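Local coordinates for methyl-accepting chemotaxis protein, putative (Geobacter sulfurreducens, PDB 3OOV) that probably serves in chemotactic signalling, carrying a GAF domain of the kind that in related receptors senses small ligands, at residues D70-V75 / Q101-A106; L49-A54 / A63-P68; G74-C79 / F115-I120. All blocks are in the same frame, centred on the assembly; numbering follows the deposited sequence.

Contact 1 of 3, residues D70-V75 / Q101-A106; sequences DQRGGV and QSPYDA
An Asx turn at Asp70-Arg72, leading into helix 74-82 of the GAF domain, meets the loop 101-106 through Arg72, Gly73, Gln101 and Tyr104. One backbone hydrogen bond ties the two: Gln101 N donates to Arg72 O over 3.0 Å, nearly straight at 171° and in the plane of the carbonyl. Beside it the Gln101 side chain crosses that of Arg72 at about a right angle, Gln101 OE1 lying 3.6 Å from Arg72 CG. The bend at chi3 (-57°) in the Arg72 chain places NE, which together with NH2 grips the Asp70 carboxylate side-on. Arg72 NE to Asp70 OD1 is 3.1 Å and Arg72 NH2 to Asp70 OD2 is 2.7 Å, both on syn lone pairs, and this salt bridge probably limits rotation of the guanidinium. Asp70 OD1 also accepts from Arg72 N at 2.8 Å, on its anti side, which closes the turn. The long connection between strands 86-88 and 115-122 packs on the 3-10 turn that precedes helix 74-82, where Gly73 CA lies over one face of the Tyr104 ring, offset toward its rim. This is a CH-pi contact, 19° off the ring normal. The Tyr104 hydroxyl reaches past this segment to hydrogen-bond Pro68 O. An alanine in place of Tyr104 would probably leave Gly73 CA without its aromatic cover and Pro68 O without the hydroxyl, opening a gap between the loop and the turn. Ser102 O adds a contact of 3.2 Å to Arg72 CD, and Pro103, which follows a cis peptide bond, packs against Leu67 and Pro68.

Contact 2 of 3, residues L49-A54 / A63-P68; sequences LSFVAA and AGVVLP
This is an antiparallel strand pairing at the edge of the domain's sheet, in which Leu49, Ser50 and Phe51 of strand 48-55 meet Val65, Val66 and Leu67. Three backbone hydrogen bonds are the evidence. Leu49 and Leu67 form a hydrogen-bonded pair, with Leu49 N to Leu67 O at 2.8 Å and Leu67 N to Leu49 O at 2.9 Å; the second is the more bent, with 144° at the hydrogen against 168° for the first. Phe51 N then donates to Val65 O over 2.9 Å. Between them Ser50 and Val66 make a non-hydrogen-bonded pair whose CA atoms are 4.3 Å apart. Here Val66 CA also approaches Leu49 O at 3.4 Å, as a CA-H...O contact. The two elements belong to a beta hairpin, and 66-68 is an outermost strand of the antiparallel sheet within this chain; on its other side strand 48-55 pairs with strand 36-42. A classic beta bulge puts Val52 and Ala53 both opposite Ile39 in that second pairing.

Phe51 and Val65 lie side by side and point the same way, with CB atoms 3.7 Å apart. Val65 CG1 sits at the edge of the Phe51 ring, near its plane. Phe51 CD1 also has Leu67 CD1 at 4.2 Å. The ring packs edge-to-face with that of Phe60, and the Phe51 side chain touches Asn38 and Leu40; Leu49, Phe51 and Leu67 are all buried on this face. Ser50 and Val66 share the other face, where the Ser50 CB and Val66 CG2 atoms meet and exposure to solvent is greater. Outside the hairpin, Val65 touches Ile107 and Leu67 touches Leu40.

Contact 3 of 3, residues G74-C79 / F115-I120; sequences GVITKC and FVICPI
Val75 meets the ring of Phe115 tip to tip, Val75 CG1 lying 3.4 Å from Phe115 CE1 and 3.5 Å from Phe115 CZ. Val75 CG1 is placed between the backbone N and the carbonyl carbon (chi1 62°), on the side of the ring. Farther along, the side chains of Ile76 and Ile117 cross at about a right angle, and Ile76 CG1 touches Ile117 CD1 at 3.9 Å. Cys79 supplies about half of the area that 74-79 buries against the strand. With SG anti to the backbone N (chi1 177°), Cys79 SG rests 3.5 Å from Ile117 CG2 and 3.7 Å from Pro119 CD, while its CB touches the same Ile117 methyl. No hydrogen bond crosses the contact, which is held by apolar contacts. The segment axes come within 8.3 Å and run 31° apart, the helix lying roughly along the strand. Val75 and Cys79, one turn apart, both point toward it. Helix 74-82 therefore covers one face of the sheet here: strand 86-88 flanks Val75 through Tyr86, and strand 125-133 meets Ile76 and Ile117 through Val129. On the other face Cys118 packs against Ile149 and Ala153 of helix 143-167.

How the contacts relate
Along the chain contact 2 closes first, and contacts 1 and 3 then start from the same region, sharing Gly74 and Val75 on helix 74-82. Their centres lie about 12 to 14 Å apart, all within the GAF domain. Contacts 2 and 3 reach the same antiparallel sheet, contact 2 at its edge strand 66-68 and contact 3 at strand 115-122, while contact 1 lies beside the sheet, where a loop meets the turn leading into helix 74-82. Direct touches join them: Leu49 CD1 packs on Ile76 CG2 at 3.6 Å, and Asp70 O probably bonds Thr77 OG1. The helix following the edge strand thus packs back across the sheet, linking its edge to its interior.

Contact 1 of 3, residues D70-V75 / Q101-A106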
loop_
_atom_site.group_PDB
_atom_site.type_symbol
_atom_site.label_atom_id
_atom_site.label_comp_id
_atom_site.label_asym_id
_atom_site.label_seq_id
_atom_site.Cartn_x
_atom_site.Cartn_y
_atom_site.Cartn_z
ATOM N N ASP A 70 -16.571 7.477 6.965
ATOM C CA ASP A 70 -16.024 7.783 8.227
ATOM C C ASP A 70 -15.514 6.415 8.662
ATOM O O ASP A 70 -15.246 5.499 7.817
ATOM C CB ASP A 70 -17.097 8.420 9.166
ATOM C CG ASP A 70 -18.376 7.531 9.370
ATOM O OD1 ASP A 70 -18.299 6.287 9.334
ATOM O OD2 ASP A 70 -19.486 8.090 9.624
ATOM N N GLN A 71 -15.457 6.236 9.965
ATOM C CA GLN A 71 -14.773 5.095 10.526
ATOM C C GLN A 71 -15.590 3.828 10.283
ATOM O O GLN A 71 -15.027 2.732 10.292
ATOM C CB GLN A 71 -14.456 5.324 12.026
ATOM C CG GLN A 71 -15.713 5.345 12.946
ATOM C CD GLN A 71 -16.507 6.682 12.880
ATOM O OE1 GLN A 71 -15.971 7.736 12.465
ATOM N NE2 GLN A 71 -17.790 6.630 13.283
ATOM N N ARG A 72 -16.893 3.987 10.015
ATOM C CA ARG A 72 -17.762 2.821 9.784
ATOM C C ARG A 72 -17.307 2.077 8.545
ATOM O O ARG A 72 -17.557 0.896 8.402
ATOM C CB ARG A 72 -19.242 3.201 9.705
ATOM C CG ARG A 72 -19.880 3.407 11.078
ATOM C CD ARG A 72 -21.218 4.211 11.029
ATOM N NE ARG A 72 -21.151 5.528 10.410
ATOM C CZ ARG A 72 -22.227 6.327 10.276
ATOM N NH1 ARG A 72 -23.452 5.924 10.688
ATOM N NH2 ARG A 72 -22.100 7.525 9.717
ATOM N N GLY A 73 -16.576 2.744 7.672
ATOM C CA GLY A 73 -16.143 2.107 6.443
ATOM C C GLY A 73 -14.811 1.438 6.652
ATOM O O GLY A 73 -14.194 1.011 5.677
ATOM N N GLY A 74 -14.348 1.362 7.904
ATOM C CA GLY A 74 -13.055 0.717 8.212
ATOM C C GLY A 74 -11.961 0.995 7.163
ATOM O O GLY A 74 -11.489 2.137 6.985
ATOM N N VAL A 75 -11.513 -0.056 6.494
ATOM C CA VAL A 75 -10.361 0.052 5.651
ATOM C C VAL A 75 -10.714 0.667 4.290
ATOM O O VAL A 75 -9.859 1.100 3.559
ATOM C CB VAL A 75 -9.682 -1.349 5.477
ATOM C CG1 VAL A 75 -10.637 -2.342 4.783
ATOM C CG2 VAL A 75 -8.418 -1.210 4.678
ATOM N N GLN A 101 -18.140 -1.715 9.654
ATOM C CA GLN A 101 -19.225 -1.656 10.645
ATOM C C GLN A 101 -20.559 -1.457 9.897
ATOM O O GLN A 101 -20.551 -1.247 8.675
ATOM C CB GLN A 101 -18.983 -0.459 11.601
ATOM C CG GLN A 101 -17.779 -0.600 12.529
ATOM C CD GLN A 101 -17.366 0.754 13.235
ATOM O OE1 GLN A 101 -18.208 1.524 13.716
ATOM N NE2 GLN A 101 -16.062 1.009 13.295
ATOM N N SER A 102 -21.702 -1.488 10.595
ATOM C CA SER A 102 -22.971 -0.980 9.991
ATOM C C SER A 102 -22.829 0.467 9.505
ATOM O O SER A 102 -22.368 1.286 10.267
ATOM C CB SER A 102 -24.122 -1.041 11.000
ATOM O OG SER A 102 -25.330 -0.880 10.245
ATOM N N PRO A 103 -23.285 0.826 8.277
ATOM C CA PRO A 103 -24.105 0.018 7.372
ATOM C C PRO A 103 -23.317 -0.814 6.380
ATOM O O PRO A 103 -23.954 -1.591 5.639
ATOM C CB PRO A 103 -24.962 1.079 6.633
ATOM C CG PRO A 103 -23.972 2.259 6.472
ATOM C CD PRO A 103 -23.224 2.241 7.830
ATOM N N TYR A 104 -21.975 -0.640 6.306
ATOM C CA TYR A 104 -21.174 -1.374 5.288
ATOM C C TYR A 104 -21.321 -2.936 5.454
ATOM O O TYR A 104 -21.311 -3.680 4.471
ATOM C CB TYR A 104 -19.687 -0.989 5.343
ATOM C CG TYR A 104 -19.259 0.417 4.845
ATOM C CD1 TYR A 104 -18.614 0.560 3.626
ATOM C CD2 TYR A 104 -19.445 1.563 5.632
ATOM C CE1 TYR A 104 -18.177 1.801 3.169
ATOM C CE2 TYR A 104 -18.997 2.828 5.200
ATOM C CZ TYR A 104 -18.384 2.930 3.975
ATOM O OH TYR A 104 -17.957 4.127 3.481
ATOM N N ASP A 105 -21.466 -3.417 6.670
ATOM C CA ASP A 105 -21.427 -4.850 6.907
ATOM C C ASP A 105 -22.809 -5.517 6.719
ATOM O O ASP A 105 -22.960 -6.719 6.934
ATOM C CB ASP A 105 -20.854 -5.136 8.294
ATOM C CG ASP A 105 -21.819 -4.795 9.434
ATOM O OD1 ASP A 105 -21.446 -5.095 10.582
ATOM O OD2 ASP A 105 -22.921 -4.225 9.217
ATOM N N ALA A 106 -23.787 -4.717 6.293
ATOM C CA ALA A 106 -25.107 -5.219 5.900
ATOM C C ALA A 106 -25.076 -5.590 4.411
ATOM O O ALA A 106 -26.056 -6.133 3.902
ATOM C CB ALA A 106 -26.204 -4.129 6.152
#

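Contact 2 of 3, residues L49-A54 / A63-P68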
loop_
_atom_site.group_PDB
_atom_site.type_symbol
_atom_site.label_atom_id
_atom_site.label_comp_id
_atom_site.label_asym_id
_atom_site.label_seq_id
_atom_site.Cartn_x
_atom_site.Cartn_y
_atom_site.Cartn_z
ATOM N N LEU A 49 -19.763 7.619 -0.014
ATOM C CA LEU A 49 -19.500 6.862 -1.227
ATOM C C LEU A 49 -20.789 6.282 -1.813
ATOM O O LEU A 49 -21.498 5.572 -1.126
ATOM C CB LEU A 49 -18.620 5.683 -0.863
ATOM C CG LEU A 49 -17.149 5.976 -0.503
ATOM C CD1 LEU A 49 -16.487 4.598 0.044
ATOM C CD2 LEU A 49 -16.348 6.621 -1.661
ATOM N N SER A 50 -21.042 6.486 -3.090
ATOM C CA SER A 50 -22.149 5.814 -3.631
ATOM C C SER A 50 -21.681 4.529 -4.392
ATOM O O SER A 50 -20.581 4.446 -4.955
ATOM C CB SER A 50 -23.047 6.783 -4.412
ATOM O OG SER A 50 -22.452 7.059 -5.635
ATOM N N PHE A 51 -22.472 3.481 -4.274
ATOM C CA PHE A 51 -22.061 2.190 -4.777
ATOM C C PHE A 51 -22.472 2.159 -6.261
ATOM O O PHE A 51 -23.637 2.134 -6.549
ATOM C CB PHE A 51 -22.765 1.123 -3.944
ATOM C CG PHE A 51 -22.026 -0.241 -3.838
ATOM C CD1 PHE A 51 -22.133 -0.996 -2.671
ATOM C CD2 PHE A 51 -21.299 -0.775 -4.912
ATOM C CE1 PHE A 51 -21.471 -2.256 -2.547
ATOM C CE2 PHE A 51 -20.650 -2.022 -4.798
ATOM C CZ PHE A 51 -20.770 -2.777 -3.668
ATOM N N VAL A 52 -21.522 2.159 -7.178
ATOM C CA VAL A 52 -21.782 2.335 -8.617
ATOM C C VAL A 52 -21.801 1.030 -9.430
ATOM O O VAL A 52 -22.680 0.823 -10.305
ATOM C CB VAL A 52 -20.756 3.350 -9.231
ATOM C CG1 VAL A 52 -20.905 3.428 -10.777
ATOM C CG2 VAL A 52 -20.965 4.731 -8.609
ATOM N N ALA A 53 -20.841 0.146 -9.146
ATOM C CA ALA A 53 -20.739 -1.149 -9.805
ATOM C C ALA A 53 -20.433 -2.234 -8.797
ATOM O O ALA A 53 -19.693 -2.033 -7.833
ATOM C CB ALA A 53 -19.708 -1.128 -10.933
ATOM N N ALA A 54 -21.084 -3.383 -9.002
ATOM C CA ALA A 54 -20.899 -4.601 -8.204
ATOM C C ALA A 54 -21.043 -5.710 -9.196
ATOM O O ALA A 54 -22.101 -5.905 -9.784
ATOM C CB ALA A 54 -21.913 -4.728 -7.137
ATOM N N ALA A 63 -27.413 0.335 -7.137
ATOM C CA ALA A 63 -28.138 1.639 -7.303
ATOM C C ALA A 63 -28.865 2.126 -6.050
ATOM O O ALA A 63 -29.699 1.420 -5.489
ATOM C CB ALA A 63 -29.170 1.586 -8.513
ATOM N N GLY A 64 -28.525 3.338 -5.617
ATOM C CA GLY A 64 -29.155 3.917 -4.460
ATOM C C GLY A 64 -28.407 3.632 -3.171
ATOM O O GLY A 64 -28.752 4.193 -2.099
ATOM N N VAL A 65 -27.408 2.749 -3.221
ATOM C CA VAL A 65 -26.706 2.478 -2.005
ATOM C C VAL A 65 -25.699 3.598 -1.786
ATOM O O VAL A 65 -24.897 3.880 -2.670
ATOM C CB VAL A 65 -25.959 1.074 -1.981
ATOM C CG1 VAL A 65 -25.093 0.974 -0.752
ATOM C CG2 VAL A 65 -26.931 -0.082 -1.971
ATOM N N VAL A 66 -25.701 4.186 -0.587
ATOM C CA VAL A 66 -24.765 5.281 -0.267
ATOM C C VAL A 66 -24.268 5.006 1.125
ATOM O O VAL A 66 -25.061 4.719 2.023
ATOM C CB VAL A 66 -25.489 6.694 -0.308
ATOM C CG1 VAL A 66 -24.528 7.899 0.039
ATOM C CG2 VAL A 66 -26.203 6.920 -1.660
ATOM N N LEU A 67 -22.979 5.203 1.338
ATOM C CA LEU A 67 -22.325 4.695 2.532
ATOM C C LEU A 67 -21.492 5.840 3.143
ATOM O O LEU A 67 -20.837 6.591 2.392
ATOM C CB LEU A 67 -21.428 3.493 2.125
ATOM C CG LEU A 67 -22.207 2.227 1.635
ATOM C CD1 LEU A 67 -21.350 1.295 0.811
ATOM C CD2 LEU A 67 -22.805 1.491 2.891
ATOM N N PRO A 68 -21.500 5.973 4.485
ATOM C CA PRO A 68 -20.630 7.054 5.093
ATOM C C PRO A 68 -19.121 6.871 4.962
ATOM O O PRO A 68 -18.620 5.791 5.188
ATOM C CB PRO A 68 -20.994 7.009 6.597
ATOM C CG PRO A 68 -21.554 5.603 6.844
ATOM C CD PRO A 68 -22.188 5.151 5.502
#

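Contact 3 of 3, residues G74-C79 / F115-I120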
loop_
_atom_site.group_PDB
_atom_site.type_symbol
_atom_site.label_atom_id
_atom_site.label_comp_id
_atom_site.label_asym_id
_atom_site.label_seq_id
_atom_site.Cartn_x
_atom_site.Cartn_y
_atom_site.Cartn_z
ATOM N N GLY A 74 -14.348 1.362 7.904
ATOM C CA GLY A 74 -13.055 0.717 8.212
ATOM C C GLY A 74 -11.961 0.995 7.163
ATOM O O GLY A 74 -11.489 2.137 6.985
ATOM N N VAL A 75 -11.513 -0.056 6.494
ATOM C CA VAL A 75 -10.361 0.052 5.651
ATOM C C VAL A 75 -10.714 0.667 4.290
ATOM O O VAL A 75 -9.859 1.100 3.559
ATOM C CB VAL A 75 -9.682 -1.349 5.477
ATOM C CG1 VAL A 75 -10.637 -2.342 4.783
ATOM C CG2 VAL A 75 -8.418 -1.210 4.678
ATOM N N ILE A 76 -11.988 0.648 3.906
ATOM C CA ILE A 76 -12.364 1.356 2.702
ATOM C C ILE A 76 -12.158 2.860 2.874
ATOM O O ILE A 76 -11.582 3.529 2.020
ATOM C CB ILE A 76 -13.826 1.048 2.274
ATOM C CG1 ILE A 76 -13.902 -0.404 1.755
ATOM C CG2 ILE A 76 -14.284 2.024 1.171
ATOM C CD1 ILE A 76 -15.304 -0.970 1.642
ATOM N N THR A 77 -12.643 3.384 3.979
ATOM C CA THR A 77 -12.370 4.786 4.299
ATOM C C THR A 77 -10.864 5.087 4.378
ATOM O O THR A 77 -10.408 6.165 3.923
ATOM C CB THR A 77 -13.021 5.112 5.660
ATOM O OG1 THR A 77 -14.416 4.947 5.488
ATOM C CG2 THR A 77 -12.724 6.593 6.122
ATOM N N LYS A 78 -10.088 4.176 4.973
ATOM C CA LYS A 78 -8.620 4.432 5.053
ATOM C C LYS A 78 -7.991 4.449 3.728
ATOM O O LYS A 78 -7.088 5.285 3.494
ATOM C CB LYS A 78 -7.897 3.453 5.960
ATOM C CG LYS A 78 -8.145 3.735 7.418
ATOM C CD LYS A 78 -8.255 2.462 8.243
ATOM C CE LYS A 78 -6.893 1.851 8.411
ATOM N NZ LYS A 78 -5.985 2.891 9.110
ATOM N N CYS A 79 -8.393 3.504 2.845
ATOM C CA CYS A 79 -7.906 3.542 1.463
ATOM C C CYS A 79 -8.159 4.930 0.810
ATOM O O CYS A 79 -7.268 5.529 0.125
ATOM C CB CYS A 79 -8.628 2.479 0.595
ATOM S SG CYS A 79 -8.130 2.523 -1.128
ATOM N N PHE A 115 -9.377 -9.255 0.935
ATOM C CA PHE A 115 -9.633 -8.380 -0.184
ATOM C C PHE A 115 -8.500 -7.415 -0.419
ATOM O O PHE A 115 -7.656 -7.214 0.459
ATOM C CB PHE A 115 -10.913 -7.557 0.090
ATOM C CG PHE A 115 -10.893 -6.879 1.445
ATOM C CD1 PHE A 115 -10.163 -5.702 1.631
ATOM C CD2 PHE A 115 -11.489 -7.480 2.545
ATOM C CE1 PHE A 115 -10.125 -5.109 2.904
ATOM C CE2 PHE A 115 -11.430 -6.928 3.831
ATOM C CZ PHE A 115 -10.725 -5.722 4.005
ATOM N N VAL A 116 -8.562 -6.766 -1.562
ATOM C CA VAL A 116 -7.772 -5.550 -1.881
ATOM C C VAL A 116 -8.685 -4.361 -2.132
ATOM O O VAL A 116 -9.729 -4.459 -2.899
ATOM C CB VAL A 116 -7.034 -5.799 -3.215
ATOM C CG1 VAL A 116 -6.443 -4.496 -3.813
ATOM C CG2 VAL A 116 -5.880 -6.917 -3.004
ATOM N N ILE A 117 -8.337 -3.241 -1.511
ATOM C CA ILE A 117 -8.997 -1.927 -1.815
ATOM C C ILE A 117 -7.941 -1.034 -2.448
ATOM O O ILE A 117 -6.821 -0.882 -1.924
ATOM C CB ILE A 117 -9.508 -1.189 -0.575
ATOM C CG1 ILE A 117 -10.060 -2.130 0.525
ATOM C CG2 ILE A 117 -10.460 -0.033 -1.023
ATOM C CD1 ILE A 117 -11.429 -2.935 0.109
ATOM N N CYS A 118 -8.322 -0.428 -3.556
ATOM C CA CYS A 118 -7.406 0.326 -4.382
ATOM C C CYS A 118 -8.081 1.689 -4.693
ATOM O O CYS A 118 -9.228 1.710 -5.083
ATOM C CB CYS A 118 -7.090 -0.456 -5.639
ATOM S SG CYS A 118 -6.159 0.543 -6.810
ATOM N N PRO A 119 -7.403 2.805 -4.428
ATOM C CA PRO A 119 -8.057 4.124 -4.575
ATOM C C PRO A 119 -8.121 4.464 -6.058
ATOM O O PRO A 119 -7.273 4.004 -6.815
ATOM C CB PRO A 119 -7.088 5.083 -3.864
ATOM C CG PRO A 119 -5.643 4.411 -4.125
ATOM C CD PRO A 119 -5.965 2.906 -4.064
ATOM N N ILE A 120 -9.141 5.205 -6.478
ATOM C CA ILE A 120 -9.157 5.767 -7.829
ATOM C C ILE A 120 -8.699 7.214 -7.635
ATOM O O ILE A 120 -9.299 7.957 -6.879
ATOM C CB ILE A 120 -10.582 5.726 -8.417
ATOM C CG1 ILE A 120 -11.057 4.234 -8.518
ATOM C CG2 ILE A 120 -10.598 6.498 -9.810
ATOM C CD1 ILE A 120 -12.584 4.069 -8.583
#